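Local coordinates for protein Ifi204 (Mus musculus domesticus, PDB 5YZW) that probably senses DNA in innate immunity, binding it through HIN domains of the interferon-inducible PYHIN family, at residues A[115-129]-A[160-174]. Residues are numbered along the deposited sequence; the frame is centred on the assembly and turned at random.
Sequences ARGTFVSGEYLVNKK and CEPGSKLRLVCFELT
Glu123 and Arg167 lie side by side on neighbouring antiparallel strands in the second OB-type barrel of this HIN domain. The start of strand 119-129 pairs with 171-174. Past a G1 beta bulge, where Cys170 and Phe171 both face Val120, it pairs with 165-169. One long strand thus joins two strands that meet at a corner.

Arg167 grips one oxygen side-on: NE and NH2 reach Glu123 OE1 at 3.1 and 2.9 Å. The oxygen sits in the guanidinium plane, but both nitrogens approach it from the same face of the carboxylate, whose plane is turned 64° from the guanidinium. Arg167 NH1 hydrogen-bonds Gln191 OE1 on strand 189-192. Lys165 NZ makes a long salt bridge to Glu123 OE2, at 3.8 Å. A glutamine here would probably leave Arg167 and Lys165 without their shared negative charge.

The opposite face carries Val120, Tyr124, Leu166, Leu168 and Phe171. Tyr124 and Leu168 cross at about a right angle, with Tyr124 CD2 3.8 Å from Leu168 CD1, while Tyr124 OH hydrogen-bonds Pro106 O. Separately, Val126 CG2 packs on Leu166 CD1 at 3.8 Å.

Near the corner, Cys170 SG lies obliquely to the Phe119 ring, 4.9 Å from its centroid.

Lys129 runs extended from CG, anti to its own N (chi1 172°), past the Pro162 ring. Lys129 NZ hydrogen-bonds Cys160 O at 3.1 Å and forms a salt bridge with Glu161 OE2 at 2.9 Å, from above the carboxylate plane.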
loop_
_atom_site.group_PDB
_atom_site.type_symbol
_atom_site.label_atom_id
_atom_site.label_comp_id
_atom_site.label_asym_id
_atom_site.label_seq_id
_atom_site.Cartn_x
_atom_site.Cartn_y
_atom_site.Cartn_z
ATOM N N ALA A 115 1.895 14.381 -9.098
ATOM C CA ALA A 115 2.372 13.957 -10.405
ATOM C C ALA A 115 1.661 12.689 -10.864
ATOM O O ALA A 115 1.487 11.741 -10.094
ATOM C CB ALA A 115 3.882 13.726 -10.367
ATOM N N ARG A 116 1.235 12.684 -12.121
ATOM C CA ARG A 116 0.578 11.510 -12.683
ATOM C C ARG A 116 1.566 10.351 -12.734
ATOM O O ARG A 116 2.702 10.514 -13.190
ATOM C CB ARG A 116 0.037 11.819 -14.080
ATOM C CG ARG A 116 -1.238 12.654 -14.078
ATOM C CD ARG A 116 -0.974 14.138 -14.331
ATOM N NE ARG A 116 -2.043 14.735 -15.129
ATOM C CZ ARG A 116 -2.060 15.995 -15.554
ATOM N NH1 ARG A 116 -1.063 16.814 -15.252
ATOM N NH2 ARG A 116 -3.081 16.439 -16.282
ATOM N N GLY A 117 1.142 9.186 -12.252
ATOM C CA GLY A 117 1.983 8.010 -12.196
ATOM C C GLY A 117 2.513 7.699 -10.810
ATOM O O GLY A 117 3.107 6.637 -10.618
ATOM N N THR A 118 2.318 8.575 -9.840
ATOM C CA THR A 118 2.707 8.210 -8.489
ATOM C C THR A 118 1.724 7.182 -7.930
ATOM O O THR A 118 0.575 7.073 -8.366
ATOM C CB THR A 118 2.762 9.451 -7.607
ATOM O OG1 THR A 118 1.547 10.188 -7.770
ATOM C CG2 THR A 118 3.921 10.347 -8.031
ATOM N N PHE A 119 2.195 6.401 -6.971
ATOM C CA PHE A 119 1.386 5.360 -6.353
ATOM C C PHE A 119 0.788 5.851 -5.039
ATOM O O PHE A 119 1.456 6.509 -4.243
ATOM C CB PHE A 119 2.231 4.106 -6.159
ATOM C CG PHE A 119 2.812 3.600 -7.449
ATOM C CD1 PHE A 119 2.031 2.886 -8.347
ATOM C CD2 PHE A 119 4.121 3.893 -7.796
ATOM C CE1 PHE A 119 2.553 2.437 -9.554
ATOM C CE2 PHE A 119 4.655 3.435 -8.989
ATOM C CZ PHE A 119 3.861 2.708 -9.881
ATOM N N VAL A 120 -0.484 5.549 -4.832
ATOM C CA VAL A 120 -1.303 6.173 -3.798
ATOM C C VAL A 120 -1.938 5.076 -2.951
ATOM O O VAL A 120 -2.291 4.009 -3.468
ATOM C CB VAL A 120 -2.383 7.088 -4.429
ATOM C CG1 VAL A 120 -3.366 7.604 -3.373
ATOM C CG2 VAL A 120 -1.728 8.250 -5.160
ATOM N N SER A 121 -2.070 5.337 -1.648
ATOM C CA SER A 121 -2.747 4.464 -0.704
ATOM C C SER A 121 -3.718 5.320 0.086
ATOM O O SER A 121 -3.401 6.463 0.418
ATOM C CB SER A 121 -1.755 3.800 0.259
ATOM O OG SER A 121 -1.120 2.686 -0.348
ATOM N N GLY A 122 -4.895 4.789 0.388
ATOM C CA GLY A 122 -5.906 5.588 1.059
ATOM C C GLY A 122 -7.191 4.813 1.246
ATOM O O GLY A 122 -7.437 3.805 0.574
ATOM N N GLU A 123 -8.005 5.306 2.179
ATOM C CA GLU A 123 -9.317 4.744 2.467
ATOM C C GLU A 123 -10.376 5.766 2.094
ATOM O O GLU A 123 -10.380 6.878 2.631
ATOM C CB GLU A 123 -9.453 4.366 3.939
ATOM C CG GLU A 123 -8.338 3.510 4.486
ATOM C CD GLU A 123 -8.549 3.163 5.947
ATOM O OE1 GLU A 123 -7.655 2.529 6.543
ATOM O OE2 GLU A 123 -9.611 3.525 6.494
ATOM N N TYR A 124 -11.285 5.385 1.200
ATOM C CA TYR A 124 -12.271 6.313 0.669
ATOM C C TYR A 124 -13.655 5.676 0.660
ATOM O O TYR A 124 -13.802 4.451 0.634
ATOM C CB TYR A 124 -11.897 6.758 -0.753
ATOM C CG TYR A 124 -10.545 7.409 -0.849
ATOM C CD1 TYR A 124 -10.374 8.748 -0.542
ATOM C CD2 TYR A 124 -9.426 6.670 -1.208
ATOM C CE1 TYR A 124 -9.134 9.351 -0.628
ATOM C CE2 TYR A 124 -8.169 7.263 -1.283
ATOM C CZ TYR A 124 -8.033 8.606 -0.990
ATOM O OH TYR A 124 -6.788 9.206 -1.055
ATOM N N LEU A 125 -14.672 6.536 0.691
ATOM C CA LEU A 125 -16.064 6.117 0.576
ATOM C C LEU A 125 -16.453 6.022 -0.891
ATOM O O LEU A 125 -16.166 6.936 -1.673
ATOM C CB LEU A 125 -16.993 7.099 1.295
ATOM C CG LEU A 125 -16.928 7.134 2.824
ATOM C CD1 LEU A 125 -15.952 8.200 3.312
ATOM C CD2 LEU A 125 -18.325 7.361 3.404
ATOM N N VAL A 126 -17.099 4.920 -1.259
ATOM C CA VAL A 126 -17.575 4.707 -2.622
ATOM C C VAL A 126 -19.007 5.207 -2.732
ATOM O O VAL A 126 -19.819 4.988 -1.828
ATOM C CB VAL A 126 -17.475 3.219 -3.006
ATOM C CG1 VAL A 126 -17.672 3.040 -4.508
ATOM C CG2 VAL A 126 -16.136 2.635 -2.540
ATOM N N ASN A 127 -19.330 5.865 -3.844
ATOM C CA ASN A 127 -20.674 6.390 -4.042
ATOM C C ASN A 127 -21.351 5.902 -5.315
ATOM O O ASN A 127 -22.562 6.102 -5.461
ATOM C CB ASN A 127 -20.657 7.928 -4.026
ATOM C CG ASN A 127 -19.756 8.525 -5.099
ATOM O OD1 ASN A 127 -19.802 8.132 -6.265
ATOM N ND2 ASN A 127 -18.931 9.491 -4.701
ATOM N N LYS A 128 -20.618 5.287 -6.239
ATOM C CA LYS A 128 -21.214 4.746 -7.450
ATOM C C LYS A 128 -20.368 3.579 -7.933
ATOM O O LYS A 128 -19.149 3.561 -7.750
ATOM C CB LYS A 128 -21.339 5.815 -8.547
ATOM C CG LYS A 128 -22.053 5.320 -9.806
ATOM C CD LYS A 128 -21.915 6.281 -10.979
ATOM C CE LYS A 128 -22.284 7.705 -10.593
ATOM N NZ LYS A 128 -23.136 8.358 -11.639
ATOM N N LYS A 129 -21.031 2.588 -8.525
ATOM C CA LYS A 129 -20.367 1.445 -9.137
ATOM C C LYS A 129 -20.950 1.224 -10.523
ATOM O O LYS A 129 -22.174 1.234 -10.691
ATOM C CB LYS A 129 -20.531 0.187 -8.280
ATOM C CG LYS A 129 -20.044 -1.105 -8.924
ATOM C CD LYS A 129 -20.149 -2.277 -7.934
ATOM C CE LYS A 129 -19.967 -3.628 -8.623
ATOM N NZ LYS A 129 -19.876 -4.782 -7.683
ATOM N N CYS A 160 -17.809 -5.323 -3.624
ATOM C CA CYS A 160 -17.917 -3.953 -3.151
ATOM C C CYS A 160 -19.062 -3.280 -3.881
ATOM O O CYS A 160 -19.105 -3.296 -5.114
ATOM C CB CYS A 160 -16.623 -3.175 -3.376
ATOM S SG CYS A 160 -16.698 -1.475 -2.764
ATOM N N GLU A 161 -19.979 -2.703 -3.122
ATOM C CA GLU A 161 -21.069 -1.929 -3.679
ATOM C C GLU A 161 -21.087 -0.542 -3.048
ATOM O O GLU A 161 -20.419 -0.307 -2.030
ATOM C CB GLU A 161 -22.411 -2.655 -3.479
ATOM C CG GLU A 161 -22.370 -4.111 -3.937
ATOM C CD GLU A 161 -22.745 -4.270 -5.408
ATOM O OE1 GLU A 161 -23.545 -3.456 -5.912
ATOM O OE2 GLU A 161 -22.226 -5.197 -6.069
ATOM N N PRO A 162 -21.781 0.422 -3.673
ATOM C CA PRO A 162 -21.834 1.779 -3.110
ATOM C C PRO A 162 -22.291 1.773 -1.658
ATOM O O PRO A 162 -23.106 0.948 -1.246
ATOM C CB PRO A 162 -22.844 2.497 -4.018
ATOM C CG PRO A 162 -22.672 1.831 -5.338
ATOM C CD PRO A 162 -22.378 0.372 -5.024
ATOM N N GLY A 163 -21.742 2.702 -0.876
ATOM C CA GLY A 163 -21.918 2.698 0.558
ATOM C C GLY A 163 -20.817 2.000 1.326
ATOM O O GLY A 163 -20.725 2.173 2.552
ATOM N N SER A 164 -19.987 1.210 0.654
ATOM C CA SER A 164 -18.857 0.575 1.307
ATOM C C SER A 164 -17.671 1.537 1.363
ATOM O O SER A 164 -17.559 2.478 0.565
ATOM C CB SER A 164 -18.466 -0.709 0.576
ATOM O OG SER A 164 -19.528 -1.646 0.601
ATOM N N LYS A 165 -16.792 1.305 2.334
ATOM C CA LYS A 165 -15.543 2.049 2.446
ATOM C C LYS A 165 -14.391 1.177 1.962
ATOM O O LYS A 165 -14.276 0.008 2.351
ATOM C CB LYS A 165 -15.289 2.522 3.877
ATOM C CG LYS A 165 -14.651 3.909 3.933
ATOM C CD LYS A 165 -14.110 4.227 5.314
ATOM C CE LYS A 165 -13.423 5.584 5.343
ATOM N NZ LYS A 165 -12.698 5.786 6.630
ATOM N N LEU A 166 -13.541 1.754 1.120
ATOM C CA LEU A 166 -12.535 1.024 0.367
ATOM C C LEU A 166 -11.138 1.413 0.831
ATOM O O LEU A 166 -10.785 2.598 0.826
ATOM C CB LEU A 166 -12.679 1.320 -1.120
ATOM C CG LEU A 166 -13.209 0.178 -1.965
ATOM C CD1 LEU A 166 -13.074 0.570 -3.419
ATOM C CD2 LEU A 166 -12.440 -1.080 -1.651
ATOM N N ARG A 167 -10.345 0.418 1.211
ATOM C CA ARG A 167 -8.940 0.623 1.535
ATOM C C ARG A 167 -8.128 0.255 0.301
ATOM O O ARG A 167 -8.140 -0.904 -0.131
ATOM C CB ARG A 167 -8.516 -0.211 2.737
ATOM C CG ARG A 167 -6.993 -0.276 2.943
ATOM C CD ARG A 167 -6.671 -1.042 4.213
ATOM N NE ARG A 167 -7.168 -0.331 5.389
ATOM C CZ ARG A 167 -7.708 -0.923 6.453
ATOM N NH1 ARG A 167 -7.826 -2.247 6.496
ATOM N NH2 ARG A 167 -8.130 -0.190 7.479
ATOM N N LEU A 168 -7.455 1.247 -0.280
ATOM C CA LEU A 168 -6.655 1.073 -1.485
ATOM C C LEU A 168 -5.184 1.123 -1.125
ATOM O O LEU A 168 -4.744 2.042 -0.421
ATOM C CB LEU A 168 -6.950 2.157 -2.526
ATOM C CG LEU A 168 -8.403 2.502 -2.849
ATOM C CD1 LEU A 168 -8.460 3.842 -3.574
ATOM C CD2 LEU A 168 -8.980 1.410 -3.699
ATOM N N VAL A 169 -4.417 0.162 -1.630
ATOM C CA VAL A 169 -2.973 0.151 -1.407
ATOM C C VAL A 169 -2.270 0.041 -2.750
ATOM O O VAL A 169 -2.542 -0.887 -3.526
ATOM C CB VAL A 169 -2.539 -0.992 -0.481
ATOM C CG1 VAL A 169 -1.033 -0.943 -0.300
ATOM C CG2 VAL A 169 -3.291 -0.909 0.841
ATOM N N CYS A 170 -1.390 0.998 -3.033
ATOM C CA CYS A 170 -0.544 0.985 -4.224
ATOM C C CYS A 170 -1.381 0.978 -5.505
ATOM O O CYS A 170 -1.259 0.084 -6.338
ATOM C CB CYS A 170 0.409 -0.210 -4.196
ATOM S SG CYS A 170 1.707 -0.152 -5.475
ATOM N N PHE A 171 -2.233 1.997 -5.640
ATOM C CA PHE A 171 -2.912 2.321 -6.891
ATOM C C PHE A 171 -2.185 3.452 -7.613
ATOM O O PHE A 171 -1.575 4.315 -6.981
ATOM C CB PHE A 171 -4.361 2.726 -6.626
ATOM C CG PHE A 171 -5.284 1.577 -6.474
ATOM C CD1 PHE A 171 -5.095 0.638 -5.484
ATOM C CD2 PHE A 171 -6.383 1.437 -7.334
ATOM C CE1 PHE A 171 -5.957 -0.436 -5.338
ATOM C CE2 PHE A 171 -7.232 0.364 -7.201
ATOM C CZ PHE A 171 -7.020 -0.579 -6.205
ATOM N N GLU A 172 -2.264 3.468 -8.949
ATOM C CA GLU A 172 -1.540 4.486 -9.712
ATOM C C GLU A 172 -2.436 5.671 -10.025
ATOM O O GLU A 172 -3.541 5.506 -10.547
ATOM C CB GLU A 172 -0.949 3.937 -11.013
ATOM C CG GLU A 172 -0.153 4.996 -11.803
ATOM C CD GLU A 172 0.584 4.443 -13.028
ATOM O OE1 GLU A 172 0.542 3.220 -13.265
ATOM O OE2 GLU A 172 1.191 5.245 -13.778
ATOM N N LEU A 173 -1.934 6.865 -9.733
ATOM C CA LEU A 173 -2.685 8.091 -9.956
ATOM C C LEU A 173 -2.514 8.477 -11.414
ATOM O O LEU A 173 -1.385 8.622 -11.896
ATOM C CB LEU A 173 -2.184 9.206 -9.035
ATOM C CG LEU A 173 -2.710 10.605 -9.320
ATOM C CD1 LEU A 173 -4.161 10.595 -8.907
ATOM C CD2 LEU A 173 -1.950 11.664 -8.511
ATOM N N THR A 174 -3.621 8.601 -12.134
ATOM C CA THR A 174 -3.570 8.957 -13.539
ATOM C C THR A 174 -4.630 10.014 -13.803
ATOM O O THR A 174 -5.514 10.259 -12.975
ATOM C CB THR A 174 -3.786 7.731 -14.444
ATOM O OG1 THR A 174 -5.162 7.368 -14.426
ATOM C CG2 THR A 174 -2.975 6.524 -13.949
#